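Local coordinates for glyoxylate-induced Protein (Pseudomonas aeruginosa, PDB 1SQ4) that is of unknown function but, as a double-barrel member of the cupin superfamily, may act as a ureidoglycine aminohydrolase, at residues I164-M169 and R175-R180; T27-V32 and A244-A249; K143-V148 and V266-R271; L101-Q106 and A156-E161. All coordinates share one frame; numbering follows the deposited sequence.

Interaction 1: I164-M169 and R175-R180; sequences IQPLVM and RWSTTR. With SCN (thiocyanate ion), chain D.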
# COMPACT_ATOMS: atom_id res chain seq x y z
N ILE A 164 -14.76 -1.29 -44.37
CA ILE A 164 -13.87 -0.15 -44.21
C ILE A 164 -12.43 -0.59 -44.06
O ILE A 164 -12.10 -1.38 -43.16
CB ILE A 164 -14.27 0.70 -42.99
CG1 ILE A 164 -15.62 1.35 -43.25
CG2 ILE A 164 -13.21 1.74 -42.71
CD1 ILE A 164 -16.13 2.17 -42.11
N GLN A 165 -11.57 -0.08 -44.92
CA GLN A 165 -10.17 -0.45 -44.85
C GLN A 165 -9.52 0.29 -43.68
O GLN A 165 -9.49 1.52 -43.63
CB GLN A 165 -9.47 -0.12 -46.17
CG GLN A 165 -8.32 -1.08 -46.54
CD GLN A 165 -8.81 -2.43 -47.05
OE1 GLN A 165 -9.47 -3.19 -46.33
NE2 GLN A 165 -8.47 -2.74 -48.30
N PRO A 166 -8.99 -0.47 -42.71
CA PRO A 166 -8.34 0.12 -41.54
C PRO A 166 -7.08 0.90 -41.87
O PRO A 166 -6.25 0.46 -42.65
CB PRO A 166 -8.06 -1.08 -40.65
CG PRO A 166 -7.95 -2.22 -41.61
CD PRO A 166 -9.05 -1.94 -42.59
N LEU A 167 -6.97 2.08 -41.27
CA LEU A 167 -5.83 2.95 -41.45
C LEU A 167 -4.70 2.41 -40.57
O LEU A 167 -4.77 2.49 -39.35
CB LEU A 167 -6.20 4.36 -41.03
CG LEU A 167 -5.23 5.50 -41.33
CD1 LEU A 167 -5.91 6.80 -40.93
CD2 LEU A 167 -3.91 5.33 -40.58
N VAL A 168 -3.68 1.86 -41.21
CA VAL A 168 -2.54 1.27 -40.52
C VAL A 168 -1.62 2.31 -39.87
O VAL A 168 -1.21 3.27 -40.52
CB VAL A 168 -1.72 0.41 -41.50
CG1 VAL A 168 -1.30 1.25 -42.69
CG2 VAL A 168 -0.52 -0.19 -40.80
N MSE A 169 -1.30 2.11 -38.59
CA MSE A 169 -0.42 3.03 -37.87
C MSE A 169 0.98 2.99 -38.48
O MSE A 169 1.51 1.92 -38.78
CB MSE A 169 -0.33 2.65 -36.39
CG MSE A 169 -1.64 2.73 -35.60
SE MSE A 169 -2.18 4.51 -35.00
CE MSE A 169 -3.56 4.89 -36.32
N ARG A 175 1.47 -3.80 -37.69
CA ARG A 175 0.78 -4.74 -36.81
C ARG A 175 -0.28 -4.03 -35.96
O ARG A 175 -0.88 -4.62 -35.08
CB ARG A 175 1.78 -5.41 -35.85
CG ARG A 175 2.36 -6.75 -36.28
CD ARG A 175 3.13 -6.69 -37.60
NE ARG A 175 4.00 -7.86 -37.76
CZ ARG A 175 3.57 -9.12 -37.83
NH1 ARG A 175 2.27 -9.40 -37.77
NH2 ARG A 175 4.46 -10.11 -37.93
N TRP A 176 -0.49 -2.75 -36.24
CA TRP A 176 -1.45 -1.96 -35.48
C TRP A 176 -2.12 -0.99 -36.44
O TRP A 176 -1.45 -0.31 -37.21
CB TRP A 176 -0.70 -1.23 -34.36
CG TRP A 176 -1.54 -0.40 -33.46
CD1 TRP A 176 -2.80 -0.67 -33.04
CD2 TRP A 176 -1.16 0.84 -32.85
NE1 TRP A 176 -3.25 0.33 -32.20
CE2 TRP A 176 -2.26 1.26 -32.07
CE3 TRP A 176 -0.01 1.63 -32.88
CZ2 TRP A 176 -2.24 2.45 -31.33
CZ3 TRP A 176 0.01 2.81 -32.14
CH2 TRP A 176 -1.10 3.21 -31.38
N SER A 177 -3.45 -0.95 -36.42
CA SER A 177 -4.20 -0.09 -37.31
C SER A 177 -5.48 0.36 -36.64
O SER A 177 -5.81 -0.10 -35.56
CB SER A 177 -4.55 -0.85 -38.58
OG SER A 177 -5.34 -1.98 -38.26
N THR A 178 -6.23 1.24 -37.31
CA THR A 178 -7.47 1.76 -36.76
C THR A 178 -8.51 1.92 -37.85
O THR A 178 -8.20 2.39 -38.95
CB THR A 178 -7.24 3.14 -36.11
OG1 THR A 178 -6.23 3.05 -35.11
CG2 THR A 178 -8.52 3.65 -35.48
N THR A 179 -9.75 1.54 -37.57
CA THR A 179 -10.80 1.71 -38.55
C THR A 179 -11.69 2.86 -38.09
O THR A 179 -12.23 2.82 -36.99
CB THR A 179 -11.65 0.44 -38.70
OG1 THR A 179 -13.01 0.74 -38.37
CG2 THR A 179 -11.12 -0.65 -37.80
N ARG A 180 -11.82 3.88 -38.93
CA ARG A 180 -12.60 5.07 -38.61
C ARG A 180 -13.83 5.19 -39.48
O ARG A 180 -13.86 4.68 -40.60
CB ARG A 180 -11.71 6.30 -38.76
CG ARG A 180 -10.49 6.26 -37.88
CD ARG A 180 -9.51 7.35 -38.21
NE ARG A 180 -8.35 7.29 -37.32
CZ ARG A 180 -7.20 7.92 -37.53
NH1 ARG A 180 -7.05 8.67 -38.61
NH2 ARG A 180 -6.21 7.79 -36.66
S SCN D . -8.67 5.58 -32.21
C SCN D . -7.62 6.51 -33.16
N SCN D . -6.90 7.11 -33.80

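Interaction 2: T27-V32 and A244-A249; sequences TEAYAV and AFCPQA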
# COMPACT_ATOMS: atom_id res chain seq x y z
N THR A 27 -8.83 1.80 -10.07
CA THR A 27 -7.69 2.55 -9.55
C THR A 27 -7.94 4.04 -9.74
O THR A 27 -9.06 4.46 -10.04
CB THR A 27 -6.38 2.17 -10.25
OG1 THR A 27 -6.40 2.63 -11.61
CG2 THR A 27 -6.19 0.68 -10.23
N GLU A 28 -6.90 4.85 -9.58
CA GLU A 28 -7.10 6.27 -9.73
C GLU A 28 -6.85 6.72 -11.16
O GLU A 28 -7.02 7.90 -11.49
CB GLU A 28 -6.19 7.03 -8.76
CG GLU A 28 -4.70 6.75 -8.91
CD GLU A 28 -4.30 5.27 -8.74
OE1 GLU A 28 -4.82 4.59 -7.81
OE2 GLU A 28 -3.44 4.80 -9.52
N ALA A 29 -6.50 5.77 -12.01
CA ALA A 29 -6.20 6.06 -13.41
C ALA A 29 -7.02 5.22 -14.36
O ALA A 29 -7.19 5.56 -15.54
CB ALA A 29 -4.73 5.81 -13.66
N TYR A 30 -7.54 4.10 -13.87
CA TYR A 30 -8.30 3.26 -14.75
C TYR A 30 -9.23 2.31 -14.00
O TYR A 30 -9.21 2.23 -12.76
CB TYR A 30 -7.35 2.46 -15.64
CG TYR A 30 -6.47 1.51 -14.88
CD1 TYR A 30 -5.31 1.95 -14.26
CD2 TYR A 30 -6.83 0.18 -14.76
CE1 TYR A 30 -4.53 1.08 -13.52
CE2 TYR A 30 -6.06 -0.71 -14.03
CZ TYR A 30 -4.91 -0.25 -13.41
OH TYR A 30 -4.14 -1.13 -12.68
N ALA A 31 -10.05 1.61 -14.78
CA ALA A 31 -11.01 0.64 -14.28
C ALA A 31 -11.17 -0.47 -15.31
O ALA A 31 -11.39 -0.19 -16.49
CB ALA A 31 -12.35 1.32 -14.05
N VAL A 32 -11.04 -1.72 -14.88
CA VAL A 32 -11.22 -2.85 -15.77
C VAL A 32 -12.46 -3.59 -15.34
O VAL A 32 -12.61 -3.92 -14.16
CB VAL A 32 -10.09 -3.89 -15.68
CG1 VAL A 32 -10.32 -4.96 -16.72
CG2 VAL A 32 -8.73 -3.24 -15.86
N ALA A 244 -7.31 9.71 -18.07
CA ALA A 244 -6.67 10.81 -18.79
C ALA A 244 -5.18 10.69 -18.56
O ALA A 244 -4.72 10.50 -17.43
CB ALA A 244 -7.16 12.16 -18.30
N PHE A 245 -4.44 10.82 -19.65
CA PHE A 245 -3.01 10.71 -19.63
C PHE A 245 -2.58 9.35 -19.14
O PHE A 245 -1.40 9.07 -19.03
CB PHE A 245 -2.42 11.80 -18.75
CG PHE A 245 -2.69 13.18 -19.25
CD1 PHE A 245 -2.04 13.67 -20.38
CD2 PHE A 245 -3.61 13.99 -18.60
CE1 PHE A 245 -2.29 14.95 -20.85
CE2 PHE A 245 -3.88 15.28 -19.06
CZ PHE A 245 -3.21 15.76 -20.19
N CYS A 246 -3.56 8.49 -18.86
CA CYS A 246 -3.25 7.14 -18.41
C CYS A 246 -2.42 6.41 -19.47
O CYS A 246 -2.88 6.22 -20.59
CB CYS A 246 -4.53 6.37 -18.14
SG CYS A 246 -4.24 4.68 -17.57
N PRO A 247 -1.19 6.00 -19.14
CA PRO A 247 -0.36 5.30 -20.13
C PRO A 247 -1.03 4.02 -20.65
O PRO A 247 -1.71 3.32 -19.90
CB PRO A 247 0.93 5.02 -19.36
CG PRO A 247 0.98 6.15 -18.38
CD PRO A 247 -0.43 6.22 -17.90
N GLN A 248 -0.82 3.72 -21.93
CA GLN A 248 -1.40 2.54 -22.55
C GLN A 248 -0.40 1.79 -23.40
O GLN A 248 0.10 2.31 -24.40
CB GLN A 248 -2.58 2.93 -23.43
CG GLN A 248 -3.59 3.85 -22.78
CD GLN A 248 -4.75 4.12 -23.70
OE1 GLN A 248 -5.41 3.19 -24.14
NE2 GLN A 248 -5.00 5.39 -24.01
N ALA A 249 -0.13 0.55 -23.03
CA ALA A 249 0.80 -0.29 -23.78
C ALA A 249 0.08 -1.59 -24.04
O ALA A 249 -0.70 -2.07 -23.21
CB ALA A 249 2.04 -0.55 -22.97

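Interaction 3: K143-V148 and V266-R271; sequences KHYQKV and VNRHMR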
# COMPACT_ATOMS: atom_id res chain seq x y z
N LYS A 143 -24.31 10.31 -26.18
CA LYS A 143 -23.63 11.52 -25.73
C LYS A 143 -24.42 12.74 -26.13
O LYS A 143 -25.05 12.77 -27.18
CB LYS A 143 -22.24 11.64 -26.33
CG LYS A 143 -21.53 12.96 -26.02
CD LYS A 143 -20.32 13.13 -26.94
CE LYS A 143 -19.45 14.35 -26.63
NZ LYS A 143 -20.17 15.64 -26.49
N HIS A 144 -24.38 13.76 -25.29
CA HIS A 144 -25.07 14.98 -25.64
C HIS A 144 -24.16 15.67 -26.65
O HIS A 144 -22.98 15.93 -26.39
CB HIS A 144 -25.28 15.85 -24.40
CG HIS A 144 -26.40 15.40 -23.52
ND1 HIS A 144 -26.48 15.75 -22.19
CD2 HIS A 144 -27.49 14.65 -23.78
CE1 HIS A 144 -27.58 15.24 -21.67
NE2 HIS A 144 -28.21 14.57 -22.61
N TYR A 145 -24.73 15.93 -27.83
CA TYR A 145 -24.00 16.57 -28.90
C TYR A 145 -23.73 18.02 -28.56
O TYR A 145 -24.57 18.70 -27.97
CB TYR A 145 -24.81 16.48 -30.20
CG TYR A 145 -24.15 17.18 -31.37
CD1 TYR A 145 -24.60 18.42 -31.82
CD2 TYR A 145 -23.02 16.61 -32.00
CE1 TYR A 145 -23.95 19.08 -32.86
CE2 TYR A 145 -22.37 17.28 -33.04
CZ TYR A 145 -22.85 18.52 -33.46
OH TYR A 145 -22.21 19.21 -34.44
N GLN A 146 -22.55 18.51 -28.92
CA GLN A 146 -22.21 19.89 -28.64
C GLN A 146 -22.28 20.71 -29.92
O GLN A 146 -21.46 20.54 -30.83
CB GLN A 146 -20.83 19.99 -28.02
CG GLN A 146 -20.46 21.40 -27.64
CD GLN A 146 -19.22 21.45 -26.79
OE1 GLN A 146 -18.73 22.53 -26.44
NE2 GLN A 146 -18.69 20.27 -26.44
N LYS A 147 -23.28 21.58 -29.98
CA LYS A 147 -23.50 22.45 -31.13
C LYS A 147 -22.55 23.62 -31.10
O LYS A 147 -22.36 24.26 -30.07
CB LYS A 147 -24.93 22.99 -31.13
CG LYS A 147 -25.24 23.92 -32.29
CD LYS A 147 -25.34 23.14 -33.59
CE LYS A 147 -25.41 24.06 -34.80
NZ LYS A 147 -24.19 24.92 -34.90
N VAL A 148 -21.96 23.91 -32.25
CA VAL A 148 -21.08 25.06 -32.35
C VAL A 148 -21.54 25.90 -33.54
O VAL A 148 -21.71 25.40 -34.65
CB VAL A 148 -19.59 24.64 -32.50
CG1 VAL A 148 -19.44 23.49 -33.47
CG2 VAL A 148 -18.77 25.84 -32.96
N VAL A 266 -14.24 14.63 -29.16
CA VAL A 266 -13.21 15.44 -29.81
C VAL A 266 -13.70 16.67 -30.57
O VAL A 266 -14.89 16.96 -30.59
CB VAL A 266 -12.43 14.58 -30.81
CG1 VAL A 266 -11.63 13.50 -30.08
CG2 VAL A 266 -13.41 13.94 -31.78
N ASN A 267 -12.77 17.36 -31.20
CA ASN A 267 -13.04 18.55 -32.00
C ASN A 267 -13.83 19.62 -31.29
O ASN A 267 -14.60 20.36 -31.92
CB ASN A 267 -13.76 18.17 -33.28
CG ASN A 267 -13.04 17.11 -34.05
OD1 ASN A 267 -11.83 16.97 -33.93
ND2 ASN A 267 -13.76 16.36 -34.86
N ARG A 268 -13.66 19.73 -29.98
CA ARG A 268 -14.38 20.75 -29.24
C ARG A 268 -13.52 21.32 -28.11
O ARG A 268 -12.50 20.75 -27.76
CB ARG A 268 -15.67 20.15 -28.69
CG ARG A 268 -16.85 21.08 -28.78
CD ARG A 268 -17.85 20.70 -29.90
NE ARG A 268 -17.23 20.52 -31.20
CZ ARG A 268 -17.89 20.23 -32.32
NH1 ARG A 268 -17.22 20.07 -33.45
NH2 ARG A 268 -19.21 20.12 -32.33
N HIS A 269 -13.91 22.47 -27.57
CA HIS A 269 -13.15 23.09 -26.48
C HIS A 269 -13.37 22.26 -25.23
O HIS A 269 -14.34 21.52 -25.14
CB HIS A 269 -13.64 24.51 -26.18
CG HIS A 269 -12.90 25.58 -26.91
ND1 HIS A 269 -11.54 25.76 -26.80
CD2 HIS A 269 -13.34 26.55 -27.76
CE1 HIS A 269 -11.16 26.79 -27.55
NE2 HIS A 269 -12.24 27.28 -28.14
N MSE A 270 -12.46 22.40 -24.26
CA MSE A 270 -12.57 21.68 -22.99
C MSE A 270 -13.59 22.38 -22.09
O MSE A 270 -13.54 23.59 -21.93
CB MSE A 270 -11.21 21.63 -22.30
CG MSE A 270 -10.17 20.78 -23.02
SE MSE A 270 -10.65 18.90 -23.13
CE MSE A 270 -11.37 18.90 -24.92
N ARG A 271 -14.50 21.61 -21.50
CA ARG A 271 -15.52 22.19 -20.62
C ARG A 271 -14.93 22.86 -19.39
O ARG A 271 -14.21 22.23 -18.62
CB ARG A 271 -16.55 21.13 -20.20
CG ARG A 271 -15.99 19.75 -19.88
CD ARG A 271 -15.89 18.82 -21.12
NE ARG A 271 -17.14 18.11 -21.40
CZ ARG A 271 -17.26 17.08 -22.24
NH1 ARG A 271 -18.45 16.50 -22.42
NH2 ARG A 271 -16.21 16.60 -22.89

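Interaction 4: L101-Q106 and A156-E161; sequences LSLTLQ and AFVTNE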
# COMPACT_ATOMS: atom_id res chain seq x y z
N LEU A 101 -30.34 -6.38 -37.11
CA LEU A 101 -31.18 -5.30 -36.61
C LEU A 101 -31.75 -4.53 -37.77
O LEU A 101 -31.11 -4.37 -38.81
CB LEU A 101 -30.35 -4.37 -35.71
CG LEU A 101 -31.06 -3.28 -34.88
CD1 LEU A 101 -32.09 -3.92 -33.98
CD2 LEU A 101 -30.05 -2.53 -34.04
N SER A 102 -32.98 -4.06 -37.60
CA SER A 102 -33.65 -3.28 -38.63
C SER A 102 -33.77 -1.85 -38.12
O SER A 102 -34.48 -1.58 -37.15
CB SER A 102 -35.04 -3.86 -38.90
OG SER A 102 -35.72 -3.15 -39.91
N LEU A 103 -33.04 -0.94 -38.76
CA LEU A 103 -33.04 0.48 -38.37
C LEU A 103 -33.70 1.36 -39.41
O LEU A 103 -33.37 1.30 -40.60
CB LEU A 103 -31.60 0.98 -38.15
CG LEU A 103 -31.42 2.49 -37.95
CD1 LEU A 103 -32.04 2.89 -36.63
CD2 LEU A 103 -29.96 2.86 -37.97
N THR A 104 -34.62 2.20 -38.97
CA THR A 104 -35.29 3.13 -39.86
C THR A 104 -34.72 4.49 -39.45
O THR A 104 -35.11 5.06 -38.43
CB THR A 104 -36.81 3.09 -39.66
OG1 THR A 104 -37.29 1.78 -39.99
CG2 THR A 104 -37.49 4.10 -40.55
N LEU A 105 -33.79 4.99 -40.25
CA LEU A 105 -33.15 6.25 -39.95
C LEU A 105 -33.29 7.22 -41.10
O LEU A 105 -32.94 6.91 -42.24
CB LEU A 105 -31.67 6.02 -39.64
CG LEU A 105 -30.86 7.23 -39.21
CD1 LEU A 105 -31.43 7.75 -37.91
CD2 LEU A 105 -29.39 6.87 -39.04
N GLN A 106 -33.81 8.41 -40.80
CA GLN A 106 -33.99 9.42 -41.83
C GLN A 106 -34.79 8.88 -42.99
O GLN A 106 -34.36 8.93 -44.15
CB GLN A 106 -32.62 9.89 -42.34
CG GLN A 106 -32.36 11.37 -42.10
CD GLN A 106 -32.31 11.71 -40.61
OE1 GLN A 106 -33.20 11.33 -39.84
NE2 GLN A 106 -31.27 12.43 -40.21
N ALA A 156 -26.41 11.66 -40.68
CA ALA A 156 -26.45 10.24 -40.40
C ALA A 156 -25.84 9.44 -41.53
O ALA A 156 -25.56 9.96 -42.60
CB ALA A 156 -27.87 9.80 -40.18
N PHE A 157 -25.63 8.16 -41.27
CA PHE A 157 -25.09 7.26 -42.26
C PHE A 157 -25.01 5.87 -41.64
O PHE A 157 -24.97 5.72 -40.42
CB PHE A 157 -23.73 7.76 -42.75
CG PHE A 157 -22.69 7.86 -41.68
CD1 PHE A 157 -21.97 6.73 -41.30
CD2 PHE A 157 -22.43 9.06 -41.04
CE1 PHE A 157 -21.01 6.80 -40.31
CE2 PHE A 157 -21.47 9.15 -40.04
CZ PHE A 157 -20.76 8.02 -39.68
N VAL A 158 -25.04 4.86 -42.50
CA VAL A 158 -24.99 3.46 -42.08
C VAL A 158 -23.97 2.75 -42.96
O VAL A 158 -23.82 3.09 -44.15
CB VAL A 158 -26.36 2.78 -42.24
CG1 VAL A 158 -26.31 1.35 -41.71
CG2 VAL A 158 -27.43 3.58 -41.50
N THR A 159 -23.29 1.77 -42.39
CA THR A 159 -22.27 1.03 -43.11
C THR A 159 -21.84 -0.15 -42.24
O THR A 159 -22.45 -0.41 -41.20
CB THR A 159 -21.06 1.95 -43.41
OG1 THR A 159 -20.05 1.23 -44.13
CG2 THR A 159 -20.48 2.50 -42.11
N ASN A 160 -20.81 -0.87 -42.67
CA ASN A 160 -20.30 -2.01 -41.92
C ASN A 160 -18.78 -1.92 -41.86
O ASN A 160 -18.12 -1.69 -42.87
CB ASN A 160 -20.77 -3.33 -42.57
CG ASN A 160 -20.49 -4.56 -41.70
OD1 ASN A 160 -19.33 -4.89 -41.44
ND2 ASN A 160 -21.54 -5.24 -41.25
N GLU A 161 -18.22 -2.08 -40.67
CA GLU A 161 -16.79 -1.96 -40.47
C GLU A 161 -15.99 -2.91 -41.34
O GLU A 161 -14.85 -2.62 -41.67
CB GLU A 161 -16.46 -2.17 -38.99
CG GLU A 161 -16.66 -3.59 -38.48
CD GLU A 161 -15.38 -4.37 -38.48
OE1 GLU A 161 -15.39 -5.53 -38.01
OE2 GLU A 161 -14.34 -3.84 -38.94

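Interaction 1: I164-M169 and R175-R180
Leu-167 and Thr-178 exchange two backbone hydrogen bonds, Leu-167 N to Thr-178 O at 2.6 Å and Thr-178 N to Leu-167 O at 2.8 Å, and Met-169 N adds a third to Trp-176 O. These bonds tie strands 167-168 and 176-179 into an antiparallel hairpin, with Val-168 and Ser-177 as the non-hydrogen-bonded pair next along it. Beyond the backbone, Arg-180 NH2 donates to the nitrogen of a thiocyanate ion at 3.0 Å. The extended aliphatic chain of Arg-180 carries its guanidinium back along the hairpin, where Leu-167 CD1 covers one face and the ion sits at the edge.

Met-169, modelled as selenomethionine, uses methionine's flexible chain to follow the indole of Trp-176. Its chi1 (-63°) sets CG over one face, 3.6 Å from the centroid of the six-membered ring, a CH-pi contact. The bend at chi2 (-80°) keeps SE over the same ring at 4.0 Å from that centroid, a Met-aromatic contact with selenium in the place of sulfur. Ile-41 of a second subunit packs against Met-169, while Phe-198 stacks with Trp-176. Apolar and aromatic groups thus lie beside a guanidinium that binds the anion, probably from the crystallisation liquor, by a charged hydrogen bond.

Interaction 2: T27-V32 and A244-A249
Cys-246 is the one residue of 244-249 that meets Ala-29 and Tyr-30, at the end of the turn that begins at Thr-27. Its SG lies 3.7 Å from Ala-29 O and 4.1 Å from Ala-29 CB, so the sulfur rests against both the carbonyl and the methyl of one small residue. It also comes within 4.3 Å of Tyr-30 CB. Toward the ring itself the sulfur is oblique, 5.5 Å from the centroid, a distant sulfur-aromatic contact. With chi1 at -180°, SG extends away from its own backbone nitrogen and out to the turn. A compact, weakly polar thiol suits this buried place, and alanine leaves room for it.

The next shell fixes the turn. Thr-27 OG1 accepts from Tyr-30 N at 2.9 Å and from Ala-29 N at 3.2 Å, while Thr-27 N donates to Tyr-30 O. Thr-27 CB also covers one face of the Tyr-30 ring, whose hydroxyl is hydrogen-bonded to Asp-230. Asn-228 packs on both Ala-29 and Cys-246, and a second subunit packs here too, its Ala-24 on Pro-247 and its Phe-26 on Glu-28.

The threonine thus forms an ST turn and ST motif at the bend between strands 25-26 and 30-33, a beta hairpin from near the N terminus that extends the sheet of the second cupin barrel through pairing of 30-33 with 239-244.

Interaction 3: K143-V148 and V266-R271
Gln-146 and Arg-268 make the close part of this contact, through both backbone and side chain. Arg-268 NH2 donates to Gln-146 O at 2.7 Å; the bond runs nearly along the C=O axis, and the oxygen lies in the guanidinium plane. The two chains run alongside in opposite senses, the Gln-146 amide against the Arg-268 CG and CD methylenes and its plane 83° from that of the guanidinium. Gln-146 CG approaches Arg-268 CD to 3.5 Å.

Bends at chi2 (105°) and chi3 (-52°) fold the arginine back on its own loop, where Arg-268 NE and Arg-268 NH1 both grip Asn-267 O side-on, at 2.7 and 3.0 Å. Arginine suits the place because its planar, many-handed donor group can satisfy several backbone carbonyls at once, which fixes its rotation. Arg-268 NH1 also bonds to Met-187 O and Tyr-145 OH to Arg-188 O, and a thiocyanate ion, probably from the crystallisation liquor, lies about 3 Å from the Arg-268 side chain.

Elsewhere the contact is looser. Val-148 CG1 gives one guanidinium face thin cover, 3.6 Å from Arg-268 NH2, and Tyr-145 OH lies at the edge, 3.8 Å from Arg-268 NH2. Lys-143 NZ and Arg-271 NH1 stand 4.5 Å apart, their like charges probably balanced by salt bridges to Asp-190 and Asp-265.

The contact joins the end of strand 136-144, in the first barrel's sheet, to the loop leaving strand 258-265 of the second, with Asp-190, just before strand 191-198, hydrogen-bonded to Val-266 through the backbone.

Interaction 4: L101-Q106 and A156-E161
Gln-106 brings the only flat group to this contact: Gln-106 NE2, of its carboxamide, lies 4.3 Å from Ala-156 CB, a loose approach. Pro-121 packs on both Gln-106 and Ala-156.

The firmer meeting is apolar. Leu-105 CD2 touches Ala-156 CB at 3.5 Å, a branch tip against a bare methyl. With CG anti to the backbone nitrogen (chi1 -176°), the leucine reaches across to Ala-156, just before strand 157-160. Leu-103, two residues earlier, makes a looser version, its CD2 4.4 Å from Val-158 CG2. Branched leucines suit the long reach between two sheets, whereas alanine and valine on the facing segment are short enough to receive them. Both leucines are buried, and Ala-118 and Ile-120 pack on Leu-103 and Leu-105 respectively.

Nothing here is backbone pairing; the touching parts run 145° apart in separate sheets of the first cupin barrel. Strand 101-105 lies between 126-129 and 109-112 in a four-stranded sheet, while 157-160 is the outermost strand of a six-stranded sheet, beside 116-120, and His-110 of strand 109-112 reaches Val-158.

From the N terminus, 27-32 opens interaction 2, whose partner 244-249 arrives only after most of both barrels has been built. Within that long excursion 101-106 opens interaction 4, then 143-148 opens interaction 3, and 156-161 closes interaction 4, so these two cross. The chain runs on directly into the short hairpin of interaction 1, which lies within the spans of both interactions 2 and 3. Return to 244-249 closes interaction 2, and 266-271 then closes interaction 3, so interactions 2 and 3 cross. Interaction 4 belongs to the first barrel, interactions 1 and 2 reach opposite ends of the second barrel's sheet, and interaction 3 ties the two barrels together.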